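Local coordinates for FERM, ARHGEF and pleckstrin domain-containing protein 2 (Mus musculus, PDB 6D2K) that activates RAC1 as a guanine nucleotide exchange factor and takes part in semaphorin responses, integrin regulation and actin remodelling, represented here by its FERM domain, at residues Q31-Q36 with F49-K54; M8-K13 with K67-Q72; H130-E135 with R145-A150; L117-T120 with L126-S129; H198-R203 with I208-S213. All coordinates share one frame; numbering follows the deposited sequence. Where two conformers were deposited one is given.

Interaction 1. Residues Q31-Q36 with F49-K54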
# COMPACT_ATOMS: atom_id res chain seq x y z
N GLN A 31 4.18 -17.77 -5.30
CA GLN A 31 4.80 -17.25 -6.51
C GLN A 31 4.08 -17.67 -7.79
O GLN A 31 4.00 -16.91 -8.75
CB GLN A 31 6.27 -17.69 -6.58
CG GLN A 31 7.05 -17.00 -7.68
CD GLN A 31 6.99 -15.49 -7.57
OE1 GLN A 31 7.50 -14.91 -6.60
NE2 GLN A 31 6.39 -14.84 -8.56
N VAL A 32 3.55 -18.89 -7.82
CA VAL A 32 2.81 -19.37 -8.98
C VAL A 32 1.64 -18.44 -9.35
O VAL A 32 1.42 -18.12 -10.52
CB VAL A 32 2.32 -20.82 -8.78
CG1 VAL A 32 1.60 -21.32 -10.01
CG2 VAL A 32 3.50 -21.72 -8.44
N LEU A 33 0.90 -18.00 -8.34
CA LEU A 33 -0.23 -17.10 -8.54
C LEU A 33 0.28 -15.70 -8.89
O LEU A 33 -0.26 -15.06 -9.79
CB LEU A 33 -1.11 -17.04 -7.29
CG LEU A 33 -2.25 -16.02 -7.36
CD1 LEU A 33 -3.19 -16.25 -8.55
CD2 LEU A 33 -3.04 -16.01 -6.04
N LEU A 34 1.29 -15.25 -8.16
CA LEU A 34 1.88 -13.94 -8.41
C LEU A 34 2.30 -13.82 -9.88
O LEU A 34 1.93 -12.88 -10.56
CB LEU A 34 3.07 -13.70 -7.47
CG LEU A 34 2.77 -13.59 -5.97
CD1 LEU A 34 4.03 -13.73 -5.13
CD2 LEU A 34 2.06 -12.28 -5.64
N THR A 35 3.04 -14.82 -10.36
CA THR A 35 3.49 -14.83 -11.76
C THR A 35 2.35 -14.89 -12.79
O THR A 35 2.42 -14.25 -13.83
CB THR A 35 4.51 -15.95 -12.00
OG1 THR A 35 5.70 -15.69 -11.25
CG2 THR A 35 4.86 -16.04 -13.48
N GLN A 36 1.29 -15.65 -12.51
CA GLN A 36 0.14 -15.64 -13.40
C GLN A 36 -0.47 -14.24 -13.47
O GLN A 36 -0.88 -13.79 -14.53
CB GLN A 36 -0.92 -16.68 -12.98
CG GLN A 36 -0.48 -18.13 -13.18
CD GLN A 36 -1.62 -19.13 -13.04
OE1 GLN A 36 -2.79 -18.76 -12.94
NE2 GLN A 36 -1.28 -20.42 -13.04
N PHE A 49 5.20 -4.88 -6.32
CA PHE A 49 3.81 -5.23 -6.07
C PHE A 49 3.64 -6.53 -5.31
O PHE A 49 4.57 -7.33 -5.20
CB PHE A 49 3.03 -5.32 -7.39
CG PHE A 49 2.93 -4.01 -8.13
CD1 PHE A 49 1.82 -3.21 -8.00
CD2 PHE A 49 3.98 -3.56 -8.93
CE1 PHE A 49 1.73 -2.00 -8.67
CE2 PHE A 49 3.89 -2.35 -9.60
CZ PHE A 49 2.77 -1.57 -9.47
N GLY A 50 2.43 -6.72 -4.79
CA GLY A 50 2.05 -7.95 -4.12
C GLY A 50 0.56 -8.20 -4.24
O GLY A 50 -0.17 -7.43 -4.88
N LEU A 51 0.11 -9.29 -3.62
CA LEU A 51 -1.30 -9.58 -3.51
C LEU A 51 -1.61 -9.66 -2.03
O LEU A 51 -0.85 -10.26 -1.27
CB LEU A 51 -1.65 -10.90 -4.18
CG LEU A 51 -1.45 -10.98 -5.70
CD1 LEU A 51 -1.76 -12.40 -6.16
CD2 LEU A 51 -2.35 -9.98 -6.40
N GLU A 52 -2.71 -9.06 -1.61
CA GLU A 52 -3.05 -9.04 -0.20
C GLU A 52 -4.46 -9.54 0.01
O GLU A 52 -5.30 -9.47 -0.90
CB GLU A 52 -2.88 -7.63 0.39
CG GLU A 52 -3.63 -6.52 -0.36
CD GLU A 52 -3.42 -5.14 0.25
OE1 GLU A 52 -4.06 -4.17 -0.22
OE2 GLU A 52 -2.63 -5.03 1.20
N PHE A 53 -4.72 -10.06 1.20
CA PHE A 53 -6.06 -10.49 1.56
C PHE A 53 -6.38 -10.04 2.98
O PHE A 53 -5.48 -9.76 3.77
CB PHE A 53 -6.22 -12.01 1.41
CG PHE A 53 -5.22 -12.82 2.18
CD1 PHE A 53 -5.55 -13.35 3.42
CD2 PHE A 53 -3.97 -13.07 1.66
CE1 PHE A 53 -4.63 -14.09 4.13
CE2 PHE A 53 -3.04 -13.81 2.36
CZ PHE A 53 -3.37 -14.33 3.60
N LYS A 54 -7.66 -9.93 3.28
CA LYS A 54 -8.10 -9.43 4.57
C LYS A 54 -8.40 -10.62 5.47
O LYS A 54 -9.14 -11.52 5.08
CB LYS A 54 -9.34 -8.56 4.40
CG LYS A 54 -9.44 -7.39 5.36
CD LYS A 54 -10.61 -6.48 4.99
CE LYS A 54 -10.68 -5.26 5.89
NZ LYS A 54 -11.82 -4.37 5.54

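Interaction 2. Residues M8-K13 with K67-Q72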
# COMPACT_ATOMS: atom_id res chain seq x y z
N MET A 8 -8.06 -24.68 -7.00
CA MET A 8 -8.95 -23.73 -6.34
C MET A 8 -9.13 -22.49 -7.22
O MET A 8 -8.21 -22.10 -7.94
CB MET A 8 -8.42 -23.35 -4.95
CG MET A 8 -7.02 -22.77 -4.93
SD MET A 8 -6.39 -22.47 -3.25
CE MET A 8 -7.57 -21.27 -2.63
N ARG A 9 -10.31 -21.89 -7.15
CA ARG A 9 -10.63 -20.69 -7.92
C ARG A 9 -10.33 -19.49 -7.04
O ARG A 9 -10.87 -19.37 -5.95
CB ARG A 9 -12.12 -20.68 -8.29
CG ARG A 9 -12.56 -19.44 -9.07
CD ARG A 9 -11.86 -19.38 -10.41
NE ARG A 9 -12.78 -19.40 -11.55
CZ ARG A 9 -13.25 -20.50 -12.12
NH1 ARG A 9 -12.91 -21.69 -11.66
NH2 ARG A 9 -14.08 -20.41 -13.15
N ILE A 10 -9.44 -18.62 -7.50
CA ILE A 10 -9.08 -17.47 -6.72
C ILE A 10 -9.50 -16.20 -7.45
O ILE A 10 -9.17 -16.04 -8.62
CB ILE A 10 -7.57 -17.46 -6.44
CG1 ILE A 10 -7.19 -18.73 -5.67
CG2 ILE A 10 -7.17 -16.22 -5.65
CD1 ILE A 10 -5.73 -18.85 -5.34
N ARG A 11 -10.25 -15.33 -6.79
CA ARG A 11 -10.63 -14.05 -7.38
C ARG A 11 -9.56 -13.01 -7.05
O ARG A 11 -9.22 -12.81 -5.89
CB ARG A 11 -11.99 -13.60 -6.85
CG ARG A 11 -13.14 -14.54 -7.22
CD ARG A 11 -14.47 -14.09 -6.63
NE ARG A 11 -14.92 -12.80 -7.14
CZ ARG A 11 -15.41 -12.60 -8.36
NH1 ARG A 11 -15.51 -13.62 -9.21
NH2 ARG A 11 -15.80 -11.39 -8.74
N VAL A 12 -9.03 -12.35 -8.08
CA VAL A 12 -8.04 -11.31 -7.85
C VAL A 12 -8.60 -9.97 -8.24
O VAL A 12 -8.89 -9.73 -9.41
CB VAL A 12 -6.71 -11.59 -8.58
CG1 VAL A 12 -5.75 -10.40 -8.40
CG2 VAL A 12 -6.08 -12.86 -8.02
N LYS A 13 -8.80 -9.10 -7.25
CA LYS A 13 -9.30 -7.76 -7.51
C LYS A 13 -8.13 -6.88 -7.91
O LYS A 13 -7.19 -6.72 -7.16
CB LYS A 13 -10.01 -7.20 -6.27
CG LYS A 13 -10.68 -5.84 -6.51
CD LYS A 13 -11.44 -5.37 -5.27
CE LYS A 13 -12.33 -4.17 -5.59
NZ LYS A 13 -13.39 -4.51 -6.58
N LYS A 67 5.45 -19.94 0.25
CA LYS A 67 4.60 -20.81 1.04
C LYS A 67 3.39 -21.22 0.21
O LYS A 67 2.92 -20.45 -0.62
CB LYS A 67 4.14 -20.12 2.33
CG LYS A 67 5.15 -20.19 3.47
CD LYS A 67 4.46 -19.99 4.82
CE LYS A 67 5.34 -20.50 5.96
NZ LYS A 67 4.70 -20.32 7.30
N PRO A 68 2.88 -22.45 0.42
CA PRO A 68 1.68 -22.91 -0.28
C PRO A 68 0.51 -21.96 -0.07
O PRO A 68 0.27 -21.50 1.04
CB PRO A 68 1.39 -24.25 0.41
CG PRO A 68 2.72 -24.73 0.84
CD PRO A 68 3.47 -23.50 1.27
N ILE A 69 -0.22 -21.69 -1.15
CA ILE A 69 -1.35 -20.78 -1.11
C ILE A 69 -2.46 -21.21 -0.14
O ILE A 69 -2.98 -20.41 0.62
CB ILE A 69 -1.96 -20.62 -2.50
CG1 ILE A 69 -0.96 -19.90 -3.42
CG2 ILE A 69 -3.27 -19.85 -2.42
CD1 ILE A 69 -1.20 -20.14 -4.88
N ILE A 70 -2.83 -22.48 -0.20
CA ILE A 70 -3.95 -22.96 0.59
C ILE A 70 -3.69 -22.78 2.10
O ILE A 70 -4.62 -22.53 2.87
CB ILE A 70 -4.29 -24.43 0.24
CG1 ILE A 70 -5.79 -24.71 0.38
CG2 ILE A 70 -3.42 -25.39 1.04
CD1 ILE A 70 -6.35 -24.50 1.76
N ARG A 71 -2.43 -22.89 2.51
CA ARG A 71 -2.06 -22.71 3.92
C ARG A 71 -2.15 -21.26 4.39
O ARG A 71 -2.20 -20.99 5.59
CB ARG A 71 -0.67 -23.26 4.17
N GLN A 72 -2.14 -20.34 3.43
CA GLN A 72 -2.27 -18.91 3.70
C GLN A 72 -3.71 -18.42 3.62
O GLN A 72 -4.18 -17.69 4.48
CB GLN A 72 -1.42 -18.13 2.69
CG GLN A 72 0.04 -18.54 2.69
CD GLN A 72 0.88 -17.60 1.84
OE1 GLN A 72 0.93 -16.40 2.12
NE2 GLN A 72 1.52 -18.14 0.81

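Interaction 3. Residues H130-E135 with R145-A150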
# COMPACT_ATOMS: atom_id res chain seq x y z
N HIS A 130 -6.80 15.56 -11.08
CA HIS A 130 -5.87 14.91 -12.01
C HIS A 130 -6.32 13.50 -12.34
O HIS A 130 -6.19 13.05 -13.49
CB HIS A 130 -4.44 14.92 -11.47
CG HIS A 130 -3.76 16.24 -11.65
ND1 HIS A 130 -3.38 17.05 -10.60
CD2 HIS A 130 -3.42 16.91 -12.78
CE1 HIS A 130 -2.82 18.15 -11.08
NE2 HIS A 130 -2.84 18.09 -12.40
N LEU A 131 -6.87 12.80 -11.35
CA LEU A 131 -7.43 11.47 -11.60
C LEU A 131 -8.58 11.55 -12.61
O LEU A 131 -8.68 10.70 -13.50
CB LEU A 131 -7.88 10.80 -10.30
CG LEU A 131 -6.75 10.38 -9.35
CD1 LEU A 131 -7.31 10.04 -7.96
CD2 LEU A 131 -5.97 9.23 -9.92
N LEU A 132 -9.42 12.57 -12.48
CA LEU A 132 -10.48 12.81 -13.47
C LEU A 132 -9.89 13.07 -14.85
O LEU A 132 -10.35 12.52 -15.84
CB LEU A 132 -11.38 13.98 -13.06
CG LEU A 132 -12.31 13.77 -11.86
CD1 LEU A 132 -13.14 15.03 -11.65
CD2 LEU A 132 -13.21 12.56 -12.06
N GLN A 133 -8.86 13.91 -14.93
CA GLN A 133 -8.27 14.19 -16.24
C GLN A 133 -7.75 12.91 -16.91
O GLN A 133 -7.95 12.70 -18.11
CB GLN A 133 -7.17 15.25 -16.10
CG GLN A 133 -6.57 15.75 -17.43
CD GLN A 133 -7.57 16.47 -18.31
OE1 GLN A 133 -8.53 17.07 -17.82
NE2 GLN A 133 -7.35 16.43 -19.63
N SER A 134 -7.14 12.02 -16.12
CA SER A 134 -6.64 10.77 -16.68
C SER A 134 -7.75 9.86 -17.17
O SER A 134 -7.59 9.19 -18.19
CB SER A 134 -5.77 10.01 -15.67
OG SER A 134 -6.55 9.38 -14.67
N GLU A 135 -8.87 9.82 -16.46
CA GLU A 135 -9.88 8.81 -16.72
C GLU A 135 -10.95 9.28 -17.71
O GLU A 135 -11.33 8.53 -18.61
CB GLU A 135 -10.53 8.33 -15.42
CG GLU A 135 -11.53 7.19 -15.64
CD GLU A 135 -11.72 6.34 -14.41
OE1 GLU A 135 -10.72 5.87 -13.84
OE2 GLU A 135 -12.89 6.11 -14.01
N ARG A 145 -19.81 15.85 -13.11
CA ARG A 145 -20.82 15.59 -12.08
C ARG A 145 -21.43 14.20 -12.20
O ARG A 145 -21.63 13.52 -11.20
CB ARG A 145 -21.91 16.67 -12.10
CG ARG A 145 -21.38 18.05 -11.72
CD ARG A 145 -22.50 19.03 -11.44
NE ARG A 145 -21.98 20.31 -10.97
CZ ARG A 145 -21.77 20.61 -9.69
NH1 ARG A 145 -22.06 19.72 -8.74
NH2 ARG A 145 -21.29 21.80 -9.35
N GLU A 146 -21.73 13.77 -13.42
CA GLU A 146 -22.26 12.42 -13.59
C GLU A 146 -21.22 11.37 -13.20
O GLU A 146 -21.55 10.37 -12.56
CB GLU A 146 -22.79 12.19 -15.01
CG GLU A 146 -24.07 12.96 -15.31
CD GLU A 146 -24.66 12.65 -16.69
OE1 GLU A 146 -24.13 11.77 -17.40
OE2 GLU A 146 -25.65 13.30 -17.07
N HIS A 147 -19.96 11.60 -13.56
CA HIS A 147 -18.92 10.64 -13.23
C HIS A 147 -18.73 10.54 -11.72
O HIS A 147 -18.60 9.45 -11.18
CB HIS A 147 -17.61 11.02 -13.89
CG HIS A 147 -16.48 10.09 -13.57
ND1 HIS A 147 -16.24 8.93 -14.27
CD2 HIS A 147 -15.53 10.15 -12.60
CE1 HIS A 147 -15.19 8.32 -13.76
NE2 HIS A 147 -14.74 9.04 -12.75
N LEU A 148 -18.74 11.68 -11.05
CA LEU A 148 -18.55 11.73 -9.60
C LEU A 148 -19.76 11.19 -8.83
O LEU A 148 -19.65 10.85 -7.66
CB LEU A 148 -18.23 13.16 -9.17
CG LEU A 148 -16.80 13.55 -9.54
CD1 LEU A 148 -16.59 15.04 -9.44
CD2 LEU A 148 -15.81 12.80 -8.65
N LYS A 149 -20.91 11.11 -9.49
CA LYS A 149 -22.05 10.46 -8.85
C LYS A 149 -21.92 8.95 -8.84
O LYS A 149 -22.36 8.27 -7.91
CB LYS A 149 -23.36 10.86 -9.53
CG LYS A 149 -23.76 12.30 -9.29
CD LYS A 149 -25.12 12.59 -9.92
CE LYS A 149 -25.54 14.02 -9.68
NZ LYS A 149 -26.75 14.37 -10.47
N ALA A 150 -21.31 8.41 -9.90
CA ALA A 150 -21.23 6.96 -10.06
C ALA A 150 -19.88 6.39 -9.64
O ALA A 150 -19.71 5.17 -9.59
CB ALA A 150 -21.54 6.58 -11.52

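Interaction 4. Residues L117-T120 with L126-S129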
# COMPACT_ATOMS: atom_id res chain seq x y z
N LEU A 117 -4.38 7.68 2.73
CA LEU A 117 -3.61 8.81 2.27
C LEU A 117 -4.37 10.06 2.68
O LEU A 117 -5.39 10.38 2.07
CB LEU A 117 -3.49 8.78 0.74
CG LEU A 117 -2.55 9.81 0.12
CD1 LEU A 117 -1.17 9.60 0.65
CD2 LEU A 117 -2.56 9.72 -1.40
N THR A 118 -3.91 10.74 3.71
CA THR A 118 -4.59 11.96 4.13
C THR A 118 -3.78 13.19 3.74
O THR A 118 -2.57 13.11 3.51
CB THR A 118 -4.99 11.93 5.62
OG1 THR A 118 -3.90 11.45 6.41
CG2 THR A 118 -6.19 10.99 5.83
N CYS A 119 -4.46 14.32 3.61
CA CYS A 119 -3.84 15.55 3.15
C CYS A 119 -4.87 16.65 3.30
O CYS A 119 -6.01 16.38 3.67
CB CYS A 119 -3.38 15.42 1.70
SG CYS A 119 -4.65 14.87 0.54
N THR A 120 -4.47 17.89 3.00
CA THR A 120 -5.39 19.01 3.13
C THR A 120 -6.53 18.87 2.13
O THR A 120 -6.42 18.14 1.15
CB THR A 120 -4.67 20.36 2.93
OG1 THR A 120 -4.05 20.39 1.63
CG2 THR A 120 -3.61 20.58 4.00
N LEU A 126 -7.26 18.53 -5.56
CA LEU A 126 -6.31 18.60 -6.67
C LEU A 126 -5.93 17.20 -7.17
O LEU A 126 -5.91 16.96 -8.38
CB LEU A 126 -5.07 19.39 -6.25
CG LEU A 126 -3.99 19.56 -7.32
CD1 LEU A 126 -4.56 20.31 -8.54
CD2 LEU A 126 -2.78 20.29 -6.72
N LEU A 127 -5.62 16.28 -6.27
CA LEU A 127 -5.35 14.90 -6.66
C LEU A 127 -6.51 14.32 -7.47
O LEU A 127 -6.29 13.72 -8.54
CB LEU A 127 -5.12 14.02 -5.42
CG LEU A 127 -3.73 14.10 -4.81
CD1 LEU A 127 -3.72 13.44 -3.43
CD2 LEU A 127 -2.72 13.44 -5.72
N ILE A 128 -7.73 14.45 -6.96
CA ILE A 128 -8.89 13.90 -7.65
C ILE A 128 -9.05 14.56 -9.02
O ILE A 128 -9.39 13.88 -9.98
CB ILE A 128 -10.17 14.06 -6.82
CG1 ILE A 128 -10.02 13.30 -5.50
CG2 ILE A 128 -11.39 13.54 -7.59
CD1 ILE A 128 -11.12 13.59 -4.50
N SER A 129 -8.77 15.85 -9.11
CA SER A 129 -8.93 16.54 -10.40
C SER A 129 -8.00 15.96 -11.48
O SER A 129 -8.36 15.88 -12.66
CB SER A 129 -8.75 18.06 -10.26
OG SER A 129 -7.39 18.42 -10.07

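Interaction 5. Residues H198-R203 with I208-S213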
# COMPACT_ATOMS: atom_id res chain seq x y z
N HIS A 198 0.45 0.32 12.10
CA HIS A 198 0.34 -0.89 12.90
C HIS A 198 0.34 -0.42 14.35
O HIS A 198 1.32 0.12 14.83
CB HIS A 198 1.55 -1.81 12.65
CG HIS A 198 1.74 -2.18 11.20
ND1 HIS A 198 1.58 -3.47 10.74
CD2 HIS A 198 2.08 -1.42 10.13
CE1 HIS A 198 1.81 -3.49 9.43
NE2 HIS A 198 2.12 -2.26 9.04
N MET A 199 -0.78 -0.64 15.04
CA MET A 199 -0.95 -0.11 16.38
C MET A 199 -0.01 -0.78 17.39
O MET A 199 0.17 -1.99 17.38
CB MET A 199 -2.41 -0.23 16.83
CG MET A 199 -3.36 0.70 16.07
SD MET A 199 -5.06 0.52 16.65
CE MET A 199 -5.36 -1.20 16.26
N ALA A 200 0.56 0.02 18.28
CA ALA A 200 1.48 -0.51 19.27
C ALA A 200 1.55 0.39 20.49
O ALA A 200 0.92 1.44 20.54
CB ALA A 200 2.87 -0.67 18.65
N SER A 201 2.31 -0.03 21.50
CA SER A 201 2.59 0.83 22.63
C SER A 201 4.08 0.82 22.91
O SER A 201 4.76 -0.18 22.66
CB SER A 201 1.79 0.38 23.86
OG SER A 201 2.09 -0.95 24.19
N ASP A 202 4.62 1.94 23.39
CA ASP A 202 6.05 2.01 23.71
C ASP A 202 6.35 1.66 25.17
O ASP A 202 5.45 1.27 25.91
CB ASP A 202 6.65 3.37 23.34
CG ASP A 202 6.16 4.50 24.23
OD1 ASP A 202 6.46 5.67 23.91
OD2 ASP A 202 5.47 4.22 25.24
N ARG A 203 7.61 1.80 25.56
CA ARG A 203 8.04 1.47 26.92
C ARG A 203 7.18 2.11 28.01
O ARG A 203 6.87 1.47 29.01
CB ARG A 203 9.51 1.85 27.12
N ILE A 208 0.97 4.27 20.17
CA ILE A 208 1.56 4.86 18.97
C ILE A 208 1.21 4.04 17.74
O ILE A 208 0.65 2.95 17.84
CB ILE A 208 3.10 5.00 19.10
CG1 ILE A 208 3.76 3.67 19.49
CG2 ILE A 208 3.46 6.05 20.14
CD1 ILE A 208 4.02 2.75 18.32
N ASN A 209 1.53 4.58 16.57
CA ASN A 209 1.36 3.86 15.32
C ASN A 209 2.72 3.62 14.70
O ASN A 209 3.47 4.57 14.46
CB ASN A 209 0.47 4.66 14.36
CG ASN A 209 -0.98 4.69 14.80
OD1 ASN A 209 -1.58 3.66 15.08
ND2 ASN A 209 -1.54 5.89 14.89
N LEU A 210 3.05 2.36 14.47
CA LEU A 210 4.29 2.00 13.77
C LEU A 210 4.05 1.95 12.27
O LEU A 210 2.97 1.58 11.79
CB LEU A 210 4.82 0.64 14.25
CG LEU A 210 5.33 0.60 15.68
CD1 LEU A 210 5.69 -0.82 16.06
CD2 LEU A 210 6.55 1.50 15.84
N ALA A 211 5.08 2.33 11.52
CA ALA A 211 5.04 2.22 10.07
C ALA A 211 6.43 2.00 9.53
O ALA A 211 7.41 2.09 10.27
CB ALA A 211 4.39 3.46 9.43
N VAL A 212 6.53 1.70 8.25
CA VAL A 212 7.84 1.53 7.63
C VAL A 212 7.84 2.17 6.25
O VAL A 212 6.82 2.19 5.55
CB VAL A 212 8.28 0.04 7.59
CG1 VAL A 212 7.39 -0.75 6.67
CG2 VAL A 212 9.75 -0.08 7.19
N SER A 213 8.99 2.72 5.86
CA SER A 213 9.09 3.41 4.57
C SER A 213 10.48 3.17 3.99
O SER A 213 11.32 2.50 4.61
CB SER A 213 8.89 4.92 4.75
OG SER A 213 10.06 5.51 5.32

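Interaction 1. Residues Q31-Q36 with F49-K54
Leu33 and Leu34 of a helix meet Leu51 of a strand in an apolar helix-on-sheet contact, buried in the ubiquitin-like N-terminal lobe of the FERM domain. All three touching residues are leucines, and only branched ends take part; the backbones stay well apart, the closest CA atoms, those of Leu34 and Leu51, being 7.3 Å from each other. Leu51 rises from the strand toward the helix with its CG anti to the carbonyl carbon (chi1 -65°), which brings CG and CD1 up against two consecutive helix residues. From Leu34 comes the CD2 methyl, 3.7 Å from Leu51 CG, the two side chains running antiparallel alongside one another. Leu33 arrives differently. With chi1 at 175° its chain carries CG and CD2 to Leu51 CD1, CD2 at 3.8 Å, and the two side chains cross at a slant. CD1 of Leu51 thus has a helix leucine on two sides, since CD2 of Leu34 is also only 3.9 Å from it. This is the beta-grasp arrangement, one helix laid over a mixed sheet. Strand 49-54 runs between strands 79-85 and 60-62, and Leu51 also touches Leu81 of the former. On the helix side Leu33 goes on to Phe22 and Ile24 of strand 19-24, while Leu34 leans on Pro65.

Interaction 2. Residues M8-K13 with K67-Q72
The CG2 methyl of Ile69 is the bump here, and the hollow it fills lies between Met8 and Ile10, alternate residues on one face of strand 8-13. It sits 3.9 Å from Ile10 CD1 and 4.2 Å from Met8 SD, atoms that are themselves 4.2 Å apart, so the three make a nearly even triangle. The fit also works the other way round. Met8 SD is itself a knob lodged between two successive residues, touching Ile69 CG2 on one side and Ile70 CG1, at 4.3 Å, on another. What places the sulfur is a CG lying between the backbone N and the carbonyl carbon (chi1 57°) and a chain extended from there to SD (chi2 -175°); the bend at chi3 only turns the terminal CE. Ile10 reaches in more simply, its CB pointing toward the helix and CD1 extended beyond (chi2 180°). In the ubiquitin-like fold of this lobe, the short helix 69-73 sits over the first strand, whose neighbours in the sheet are strands 19-24 and 79-85. Only side chains bridge the gap, the nearest CA atoms, of Met8 and Ile70, being 8.6 Å apart. Ile69 also leans on Ile24, and Leu33 of helix 30-41 touches both Ile10 and Ile69. Pro26 touches both Met8 and Ile70. At the far end of the short segment, Gln72 ties the preceding loop down, its OE1 accepting from Glu64 N and its NE2 making a weak bond back to Lys67 O.

Interaction 3. Residues H130-E135 with R145-A150
His147 reaches from its helix to Leu132 and Glu135, and its ring is worth following outward. CB leaves with CG anti to the backbone N (chi1 178°), which brings the imidazole up to helix 121-136. CD2 comes first, meeting the CD2 methyl of Leu132 at 3.4 Å, a close approach made obliquely to the ring. Next is NE2, 3.9 Å from the same methyl, but its hydrogen bond is with Tyr153 OH. CE1 then points at Glu135: OE2 lies 3.2 Å from it, at the ring edge and in the ring plane, with the carboxylate turned 86° to the imidazole. The negative oxygen there would probably polarise the ring's C-H. These two helices belong to the all-helical central lobe of the FERM domain, and their short segments cross steeply, at 104°, with the axes 12.0 Å apart at closest approach. Without the imidazole of His147, as with an alanine here, Tyr153 OH would probably lose this partner and a gap would open beside Leu132. The other methyl of Leu132, CD1, touches Leu148 CD1 at 4.1 Å, the two leucines crossing at about a right angle. Ile164 and His168 of helix 161-168 also touch Leu132, Leu161 touches Leu148, and Tyr153 packs on both leucines.

Interaction 4. Residues L117-T120 with L126-S129
No ring or other flat side chain takes part where Leu117 and Cys119 meet Leu127, so there are no faces to cover; methyls and a sulfur do the touching. The contact belongs to the helical central lobe of the FERM domain, where the loop after helix 98-113 runs past helix 121-136 just before entering it. With CG beside its backbone N (chi1 -80°), Leu127 sends its CD1 methyl to both loop residues. Leu117 CD2 comes to 4.4 Å from it and Cys119 SG to 4.3 Å, light touches both. The two loop residues are alternate positions of an extended segment, so both side chains turn to the helix while that of Thr118 between them does not. Val183 and Ile186 of helix 176-187 also pack on Leu127, and Leu190 touches both Leu117 and Cys119. Thr120 ends the loop as the N-cap of helix 121-136, its side chain capping a backbone N of the first turn and its OG1 hydrogen-bonded to Thr123 OG1. Past Leu127, Ser129 folds back on its own helix: its OG donates to Leu126 O at 2.7 Å, tilted 21° from the carbonyl plane, and is also hydrogen-bonded to His171 NE2.

Interaction 5. Residues H198-R203 with I208-S213
His198 and Leu210 form the first of three antiparallel pairs in a beta hairpin of the PH-like C-terminal lobe. Two hydrogen bonds join this pair and two more join Ala200 to Ile208, the straightest being Ile208 N to Ala200 O at 2.9 Å. Met199 and Asn209, between them, are a non-hydrogen-bonded pair. The side chains of His198, Ala200, Ile208 and Leu210 lie on one face. Ile208 has its CG1 in the crowded position between backbone N and carbonyl carbon (chi1 53°), with chi2 at 83°, which brings CD1 over to the neighbouring strand, 3.6 Å from Ala200 CB. Leu210 takes a more relaxed shape, its CG anti to the carbonyl carbon, and lays CD1 3.8 Å from the same Ala200 CB. The small alanine methyl thus meets both larger chains. With an alanine at Ile208, the methyl of Ala200 would probably lose its neighbour on that flank, opening a gap toward Val219 of the next strand. Phe273 of helix 267-284 packs on Leu210 and meets the His198 ring. Over on the other face, Met199 and Asn209 run alongside each other, with Met199 CG 3.6 Å from Asn209 OD1; the amide's ND2 donates to Gly222 O. Near the turn, Asp202 OD2 accepts from Thr206 N. Leu210 O, besides taking the bond from His198 N at 2.8 Å, lies in the plane of the imidazole at its edge, 3.5 Å from His198 CD2.

The five contacts fall into the three lobes of the FERM cloverleaf. Interactions 1 and 2 share the ubiquitin-like lobe and one core: their centres are 8 Å apart, with Leu33 CD2 4.0 Å from Ile10 CD1 and Leu33 CB 3.9 Å from Ile69 CD1. Interactions 3 and 4 both use helix 121-136 of the central lobe, adjoin in sequence, and have centres 14 Å apart. Interaction 5 stands alone in the PH-like lobe. Between lobes none of these contacts touch. The nearest atoms of interactions 1 and 5 are about 9 Å apart. Those of interactions 4 and 5 are about 10 Å apart. For interactions 1 and 4 the nearest atoms are about 12 Å apart.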